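Pentalenene synthase (Streptomyces chartreusis NRRL 3882, PDB 6Q4S) probably catalyses the magnesium-dependent 1,10-cyclisation of (2E,6E)-farnesyl diphosphate to the bicyclic sesquiterpenol 7-epi-alpha-eudesmol, with release of diphosphate. Local coordinates at residues 172-177 / 219-224; 182-187 / 211-216. All blocks are in the same frame, centred on the assembly; numbering follows the deposited sequence.

Interaction 1: residues 172-177 / 219-224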
ATOM      1  N   GLU A 172      19.937  11.161  10.124  1.00 36.49           N
ATOM      2  CA  GLU A 172      18.493  11.047  10.299  1.00 41.83           C
ATOM      3  C   GLU A 172      17.749  11.990   9.345  1.00 39.61           C
ATOM      4  O   GLU A 172      16.590  11.723   9.018  1.00 32.07           O
ATOM      5  CB  GLU A 172      17.985  11.438  11.706  1.00 44.93           C
ATOM      6  CG  GLU A 172      18.414  10.568  12.914  1.00 57.82           C
ATOM      7  CD  GLU A 172      18.562  11.413  14.216  1.00 65.34           C
ATOM      8  OE1 GLU A 172      19.392  12.434  14.279  1.00 55.95           O
ATOM      9  OE2 GLU A 172      17.818  11.079  15.176  1.00 57.37           O
ATOM     10  N   TYR A 173      18.314  13.177   9.118  1.00 31.34           N
ATOM     11  CA  TYR A 173      17.662  14.174   8.295  1.00 34.71           C
ATOM     12  C   TYR A 173      17.671  13.646   6.867  1.00 35.46           C
ATOM     13  O   TYR A 173      16.618  13.697   6.239  1.00 36.49           O
ATOM     14  CB  TYR A 173      18.294  15.588   8.370  1.00 35.59           C
ATOM     15  CG  TYR A 173      17.581  16.518   7.433  1.00 30.39           C
ATOM     16  CD1 TYR A 173      16.360  17.085   7.788  1.00 31.86           C
ATOM     17  CD2 TYR A 173      18.074  16.744   6.180  1.00 33.19           C
ATOM     18  CE1 TYR A 173      15.647  17.884   6.924  1.00 35.49           C
ATOM     19  CE2 TYR A 173      17.365  17.536   5.272  1.00 34.58           C
ATOM     20  CZ  TYR A 173      16.160  18.098   5.631  1.00 32.72           C
ATOM     21  OH  TYR A 173      15.498  18.876   4.720  1.00 38.02           O
ATOM     22  N   ALA A 174      18.803  13.110   6.403  1.00 34.72           N
ATOM     23  CA  ALA A 174      18.946  12.604   5.058  1.00 39.39           C
ATOM     24  C   ALA A 174      17.975  11.453   4.832  1.00 46.01           C
ATOM     25  O   ALA A 174      17.273  11.415   3.818  1.00 42.60           O
ATOM     26  CB  ALA A 174      20.344  12.113   4.811  1.00 43.28           C
ATOM     27  N   GLU A 175      17.913  10.522   5.794  1.00 42.61           N
ATOM     28  CA  GLU A 175      16.941   9.397   5.727  1.00 47.61           C
ATOM     29  C   GLU A 175      15.517   9.889   5.654  1.00 41.29           C
ATOM     30  O   GLU A 175      14.758   9.420   4.825  1.00 35.77           O
ATOM     31  CB  GLU A 175      17.038   8.468   6.946  1.00 52.96           C
ATOM     32  CG  GLU A 175      16.252   7.166   6.801  1.00 66.94           C
ATOM     33  CD  GLU A 175      16.516   6.153   7.930  1.00 78.56           C
ATOM     34  OE1 GLU A 175      15.508   5.725   8.554  1.00 83.07           O
ATOM     35  OE2 GLU A 175      17.710   5.804   8.185  1.00 76.07           O
ATOM     36  N   PHE A 176      15.161  10.801   6.548  1.00 33.59           N
ATOM     37  CA  PHE A 176      13.819  11.376   6.581  1.00 31.73           C
ATOM     38  C   PHE A 176      13.403  12.152   5.263  1.00 31.46           C
ATOM     39  O   PHE A 176      12.219  12.081   4.799  1.00 30.75           O
ATOM     40  CB  PHE A 176      13.708  12.321   7.739  1.00 28.32           C
ATOM     41  CG  PHE A 176      12.327  12.793   8.036  1.00 31.07           C
ATOM     42  CD1 PHE A 176      11.321  11.915   8.342  1.00 33.91           C
ATOM     43  CD2 PHE A 176      12.024  14.144   8.061  1.00 34.42           C
ATOM     44  CE1 PHE A 176      10.030  12.374   8.644  1.00 30.77           C
ATOM     45  CE2 PHE A 176      10.755  14.606   8.389  1.00 33.55           C
ATOM     46  CZ  PHE A 176       9.742  13.721   8.661  1.00 31.05           C
ATOM     47  N   ARG A 177      14.367  12.835   4.687  1.00 31.95           N
ATOM     48  CA  ARG A 177      14.093  13.748   3.565  1.00 33.02           C
ATOM     49  C   ARG A 177      13.826  12.887   2.330  1.00 29.75           C
ATOM     50  O   ARG A 177      13.039  13.301   1.482  1.00 31.85           O
ATOM     51  CB  ARG A 177      15.241  14.675   3.272  1.00 32.85           C
ATOM     52  CG  ARG A 177      15.020  15.659   2.120  1.00 35.98           C
ATOM     53  CD  ARG A 177      13.897  16.565   2.499  1.00 41.02           C
ATOM     54  NE  ARG A 177      13.745  17.597   1.529  1.00 46.49           N
ATOM     55  CZ  ARG A 177      12.621  17.869   0.890  1.00 44.45           C
ATOM     56  NH1 ARG A 177      11.491  17.144   1.086  1.00 39.71           N
ATOM     57  NH2 ARG A 177      12.660  18.842  -0.008  1.00 42.21           N
ATOM     58  N   ILE A 219      16.849  15.082  -5.588  1.00 32.77           N
ATOM     59  CA  ILE A 219      15.805  16.101  -5.700  1.00 30.23           C
ATOM     60  C   ILE A 219      15.503  16.755  -4.375  1.00 31.38           C
ATOM     61  O   ILE A 219      15.316  17.954  -4.334  1.00 30.60           O
ATOM     62  CB  ILE A 219      14.509  15.537  -6.341  1.00 30.74           C
ATOM     63  CG1 ILE A 219      14.790  15.184  -7.775  1.00 34.46           C
ATOM     64  CG2 ILE A 219      13.358  16.559  -6.236  1.00 30.39           C
ATOM     65  CD1 ILE A 219      13.836  14.131  -8.321  1.00 37.74           C
ATOM     66  N   GLY A 220      15.480  15.988  -3.280  1.00 31.28           N
ATOM     67  CA  GLY A 220      15.163  16.616  -1.956  1.00 31.31           C
ATOM     68  C   GLY A 220      16.259  17.605  -1.551  1.00 30.30           C
ATOM     69  O   GLY A 220      15.979  18.688  -1.021  1.00 31.41           O
ATOM     70  N   PHE A 221      17.498  17.229  -1.828  1.00 30.10           N
ATOM     71  CA  PHE A 221      18.658  18.104  -1.475  1.00 32.22           C
ATOM     72  C   PHE A 221      18.706  19.365  -2.372  1.00 32.60           C
ATOM     73  O   PHE A 221      18.967  20.462  -1.880  1.00 32.32           O
ATOM     74  CB  PHE A 221      19.949  17.343  -1.606  1.00 31.49           C
ATOM     75  CG  PHE A 221      20.144  16.219  -0.584  1.00 32.86           C
ATOM     76  CD1 PHE A 221      19.363  16.066   0.559  1.00 35.10           C
ATOM     77  CD2 PHE A 221      21.136  15.297  -0.817  1.00 37.97           C
ATOM     78  CE1 PHE A 221      19.566  14.978   1.442  1.00 36.87           C
ATOM     79  CE2 PHE A 221      21.346  14.221   0.052  1.00 38.90           C
ATOM     80  CZ  PHE A 221      20.586  14.071   1.170  1.00 37.62           C
ATOM     81  N   MET A 222      18.397  19.234  -3.682  1.00 33.77           N
ATOM     82  CA  MET A 222      18.290  20.434  -4.552  1.00 32.94           C
ATOM     83  C   MET A 222      17.191  21.342  -4.106  1.00 33.84           C
ATOM     84  O   MET A 222      17.348  22.570  -4.037  1.00 32.90           O
ATOM     85  CB  MET A 222      18.061  20.034  -6.037  1.00 37.12           C
ATOM     86  CG  MET A 222      19.255  19.308  -6.640  1.00 42.41           C
ATOM     87  SD  MET A 222      19.314  18.930  -8.447  1.00 47.57           S
ATOM     88  CE  MET A 222      18.631  20.447  -8.923  1.00 46.63           C
ATOM     89  N   ASN A 223      16.046  20.761  -3.776  1.00 30.31           N
ATOM     90  CA  ASN A 223      15.007  21.557  -3.254  1.00 28.24           C
ATOM     91  C   ASN A 223      15.346  22.241  -1.926  1.00 34.25           C
ATOM     92  O   ASN A 223      14.926  23.379  -1.750  1.00 32.42           O
ATOM     93  CB  ASN A 223      13.699  20.798  -3.101  1.00 35.06           C
ATOM     94  CG  ASN A 223      13.077  20.386  -4.452  1.00 36.66           C
ATOM     95  OD1 ASN A 223      13.582  20.719  -5.515  1.00 39.06           O
ATOM     96  ND2 ASN A 223      12.004  19.636  -4.386  1.00 39.87           N
ATOM     97  N   ASP A 224      16.081  21.595  -1.006  1.00 30.73           N
ATOM     98  CA  ASP A 224      16.521  22.314   0.205  1.00 33.29           C
ATOM     99  C   ASP A 224      17.491  23.487  -0.124  1.00 31.94           C
ATOM    100  O   ASP A 224      17.349  24.525   0.424  1.00 35.90           O
ATOM    101  CB  ASP A 224      17.232  21.373   1.153  1.00 33.65           C
ATOM    102  CG  ASP A 224      16.279  20.355   1.838  1.00 38.44           C
ATOM    103  OD1 ASP A 224      15.036  20.303   1.531  1.00 33.12           O
ATOM    104  OD2 ASP A 224      16.797  19.658   2.754  1.00 35.32           O
TER
HETATM  105  O   HOH W   1      10.390  19.115  -1.595  1.00 50.66           O
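G220 faces R177 where two helices of the class I terpene synthase fold meet; the N-to-C directions of segments 172-177 and 219-224 lie 108° apart, their local axes 10.6 Å at closest approach. Having no side chain, G220 lets the arginine run close to the helix backbone, its CA lying over one face of the guanidinium. Its carbonyl O, already taken by the helical N-H of D224, also receives a weak bond from R177 NH2 at 3.5 Å. F221 leaves the backbone away from helix 170-180, yet its ring swings back, and CZ touches A174 CB at 4.1 Å. N223 CB stands at the guanidinium edge, 3.8 Å from R177 NH2. A water accepts from R177 NH2 at 2.8 Å and also from N223 ND2, while N223 OD1 is bonded to N308. N223 belongs with S227 and E231 to the probable third magnesium site, the NSE motif of this family, and R177 probably binds the substrate, consistent with a diphosphate sensor. D224 divides its carboxylate. OD2 takes a very short bond of 2.5 Å from Y173 OH, the side chains meeting tip to tip; Y173 CG, anti to the backbone N (chi1 177°), sets the ring's starting direction. OD1 forms the salt bridge, accepting from R177 NE at 3.0 Å on its syn side, in a bent bond from out of the carboxylate plane, and more weakly from R177 NH2 at 3.2 Å; guanidinium and carboxylate planes are nearly parallel, 4° apart, but offset. D224, with T180 at NH1, is placed to orient the arginine, consistent with a second-shell role. L240 N also donates to OD2; helix 240-248 packs on Y173 and F221, F221 also touches helix 252-284, and I219 leans on helix 288-313.

Interaction 2: residues 182-187 / 211-216; sequences GIHHSI and MRDLAA
I183 and A216 bring their CA atoms within 5.4 Å where helix 183-194 crosses helix 206-228 at 117°, the local axes 9.6 Å apart. G182, with a positive phi, interrupts the helical path just before I183, consistent with the helix G break of class I terpene synthases. The two alanines receive the isoleucines: I183 CB meets A216 CB at 3.9 Å, and one turn later I187 CD1 reaches A215 CB. H184 carries the polar contact. Its NE2 donates to D213 OD1 at 2.9 Å with the acceptor near the ring plane, though the N-H...O angle is only 134° and the carboxylate is met on its anti side. CD2 of the same ring packs against R212 CB at 3.8 Å. A bend at chi3 (62°) places R212 NE near CD2 as well, and H184 CA lies over one face of the guanidinium; I187 CG2 lies 3.7 Å from R212 NH1, while R212 NH2 makes a salt bridge with D188. Helix 136-161 adds S145 against H184 and R212, and W304 of helix 288-313 covers I183. Within the first turn after the break, S186 OG donates a hydrogen bond of 2.6 Å to G182 O.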
ATOM      1  N   GLY A 182       8.823  12.550  -1.661  1.00 31.49           N
ATOM      2  CA  GLY A 182       7.633  12.042  -2.401  1.00 33.00           C
ATOM      3  C   GLY A 182       7.898  11.747  -3.896  1.00 33.86           C
ATOM      4  O   GLY A 182       6.999  11.866  -4.780  1.00 31.90           O
ATOM      5  N   ILE A 183       9.104  11.309  -4.177  1.00 30.13           N
ATOM      6  CA  ILE A 183       9.543  11.141  -5.531  1.00 30.21           C
ATOM      7  C   ILE A 183       9.305   9.712  -6.024  1.00 30.11           C
ATOM      8  O   ILE A 183       9.252   9.467  -7.224  1.00 28.07           O
ATOM      9  CB  ILE A 183      11.043  11.511  -5.618  1.00 30.43           C
ATOM     10  CG1 ILE A 183      11.190  13.024  -5.662  1.00 33.05           C
ATOM     11  CG2 ILE A 183      11.714  10.925  -6.823  1.00 30.55           C
ATOM     12  CD1 ILE A 183      10.432  13.730  -6.799  1.00 34.89           C
ATOM     13  N   HIS A 184       9.221   8.732  -5.122  1.00 28.53           N
ATOM     14  CA  HIS A 184       8.952   7.383  -5.575  1.00 27.30           C
ATOM     15  C   HIS A 184       7.600   7.314  -6.339  1.00 29.21           C
ATOM     16  O   HIS A 184       7.532   6.711  -7.425  1.00 28.70           O
ATOM     17  CB  HIS A 184       8.972   6.392  -4.394  1.00 29.33           C
ATOM     18  CG  HIS A 184      10.363   6.153  -3.869  1.00 31.62           C
ATOM     19  ND1 HIS A 184      11.034   7.059  -3.071  1.00 35.01           N
ATOM     20  CD2 HIS A 184      11.212   5.118  -4.060  1.00 31.52           C
ATOM     21  CE1 HIS A 184      12.244   6.581  -2.808  1.00 32.98           C
ATOM     22  NE2 HIS A 184      12.366   5.402  -3.388  1.00 34.24           N
ATOM     23  N   HIS A 185       6.545   7.867  -5.743  1.00 27.27           N
ATOM     24  CA  HIS A 185       5.199   7.817  -6.377  1.00 29.87           C
ATOM     25  C   HIS A 185       5.198   8.726  -7.620  1.00 30.53           C
ATOM     26  O   HIS A 185       4.447   8.457  -8.629  1.00 30.81           O
ATOM     27  CB  HIS A 185       4.052   8.187  -5.426  1.00 28.17           C
ATOM     28  CG  HIS A 185       4.104   9.577  -4.897  1.00 29.57           C
ATOM     29  ND1 HIS A 185       3.702  10.683  -5.627  1.00 34.42           N
ATOM     30  CD2 HIS A 185       4.403  10.047  -3.664  1.00 27.70           C
ATOM     31  CE1 HIS A 185       3.825  11.766  -4.899  1.00 28.99           C
ATOM     32  NE2 HIS A 185       4.220  11.399  -3.692  1.00 34.32           N
ATOM     33  N   SER A 186       6.005   9.801  -7.544  1.00 29.69           N
ATOM     34  CA  SER A 186       6.144  10.732  -8.710  1.00 28.38           C
ATOM     35  C   SER A 186       6.693  10.028  -9.933  1.00 28.13           C
ATOM     36  O   SER A 186       6.179  10.263 -11.059  1.00 28.96           O
ATOM     37  CB  SER A 186       6.911  11.996  -8.330  1.00 28.71           C
ATOM     38  OG  SER A 186       6.326  12.599  -7.195  1.00 26.42           O
ATOM     39  N   ILE A 187       7.706   9.182  -9.731  1.00 28.81           N
ATOM     40  CA  ILE A 187       8.295   8.353 -10.776  1.00 31.52           C
ATOM     41  C   ILE A 187       7.322   7.300 -11.252  1.00 29.99           C
ATOM     42  O   ILE A 187       7.120   7.118 -12.477  1.00 30.79           O
ATOM     43  CB  ILE A 187       9.600   7.696 -10.326  1.00 35.85           C
ATOM     44  CG1 ILE A 187      10.704   8.762 -10.192  1.00 32.78           C
ATOM     45  CG2 ILE A 187      10.075   6.641 -11.341  1.00 34.93           C
ATOM     46  CD1 ILE A 187      11.805   8.366  -9.208  1.00 35.21           C
ATOM     47  N   MET A 211      18.402   3.399  -7.664  1.00 34.66           N
ATOM     48  CA  MET A 211      18.237   4.562  -8.501  1.00 34.82           C
ATOM     49  C   MET A 211      17.098   5.491  -8.065  1.00 35.50           C
ATOM     50  O   MET A 211      17.249   6.693  -8.093  1.00 32.37           O
ATOM     51  CB  MET A 211      18.043   4.171  -9.961  1.00 34.81           C
ATOM     52  CG  MET A 211      19.342   3.711 -10.592  1.00 46.22           C
ATOM     53  SD  MET A 211      19.145   2.990 -12.239  1.00 47.24           S
ATOM     54  CE  MET A 211      18.673   4.338 -13.305  1.00 44.58           C
ATOM     55  N   ARG A 212      15.969   4.902  -7.667  1.00 34.63           N
ATOM     56  CA  ARG A 212      14.829   5.649  -7.180  1.00 32.49           C
ATOM     57  C   ARG A 212      15.174   6.381  -5.877  1.00 30.98           C
ATOM     58  O   ARG A 212      14.818   7.553  -5.696  1.00 29.79           O
ATOM     59  CB  ARG A 212      13.633   4.689  -6.979  1.00 33.20           C
ATOM     60  CG  ARG A 212      13.072   4.142  -8.294  1.00 36.43           C
ATOM     61  CD  ARG A 212      12.232   2.867  -8.163  1.00 38.28           C
ATOM     62  NE  ARG A 212      11.015   2.998  -7.349  1.00 37.21           N
ATOM     63  CZ  ARG A 212       9.823   3.443  -7.764  1.00 37.86           C
ATOM     64  NH1 ARG A 212       9.634   3.851  -9.004  1.00 37.27           N
ATOM     65  NH2 ARG A 212       8.785   3.451  -6.917  1.00 38.15           N
ATOM     66  N   ASP A 213      15.850   5.681  -4.979  1.00 29.93           N
ATOM     67  CA  ASP A 213      16.319   6.299  -3.737  1.00 31.76           C
ATOM     68  C   ASP A 213      17.284   7.448  -3.979  1.00 31.54           C
ATOM     69  O   ASP A 213      17.108   8.521  -3.378  1.00 29.60           O
ATOM     70  CB  ASP A 213      16.998   5.299  -2.853  1.00 33.06           C
ATOM     71  CG  ASP A 213      16.040   4.361  -2.162  1.00 40.92           C
ATOM     72  OD1 ASP A 213      14.808   4.627  -1.998  1.00 35.82           O
ATOM     73  OD2 ASP A 213      16.575   3.355  -1.688  1.00 38.78           O
ATOM     74  N   LEU A 214      18.247   7.272  -4.871  1.00 32.55           N
ATOM     75  CA  LEU A 214      19.163   8.420  -5.200  1.00 33.37           C
ATOM     76  C   LEU A 214      18.494   9.580  -5.916  1.00 32.45           C
ATOM     77  O   LEU A 214      18.813  10.743  -5.681  1.00 33.78           O
ATOM     78  CB  LEU A 214      20.336   7.942  -6.031  1.00 34.22           C
ATOM     79  CG  LEU A 214      21.253   6.944  -5.338  1.00 36.51           C
ATOM     80  CD1 LEU A 214      22.104   6.219  -6.338  1.00 38.69           C
ATOM     81  CD2 LEU A 214      22.178   7.611  -4.295  1.00 37.49           C
ATOM     82  N   ALA A 215      17.543   9.290  -6.810  1.00 35.17           N
ATOM     83  CA  ALA A 215      16.776  10.331  -7.435  1.00 31.68           C
ATOM     84  C   ALA A 215      16.035  11.106  -6.355  1.00 29.39           C
ATOM     85  O   ALA A 215      15.919  12.342  -6.404  1.00 30.20           O
ATOM     86  CB  ALA A 215      15.785   9.764  -8.465  1.00 34.08           C
ATOM     87  N   ALA A 216      15.481  10.405  -5.377  1.00 29.77           N
ATOM     88  CA  ALA A 216      14.758  11.107  -4.332  1.00 28.07           C
ATOM     89  C   ALA A 216      15.743  11.974  -3.470  1.00 31.62           C
ATOM     90  O   ALA A 216      15.451  13.126  -3.095  1.00 28.68           O
ATOM     91  CB  ALA A 216      14.045  10.126  -3.459  1.00 31.69           C
TER

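Both contacts set helix 206-228 against one of two helices that follow each other in the chain, 170-180 in interaction 1 and 183-194 in interaction 2, and interaction 2 is nested inside the loop closed by interaction 1. Their centres lie about 12 Å apart, and they meet where I219 CD1 packs on I183 CD1 at 3.7 Å. Interaction 2 lies deeper and mixes isoleucine-alanine packing with the H184 and R212 side chains, a single hydrogen bond crossing between its segments. Interaction 1, partly buried, is built round a salt bridge, with one bridging water, a small apolar patch and likely substrate- and magnesium-binding residues. Helix 206-228 thus packs against the helices on both sides of the G182 break.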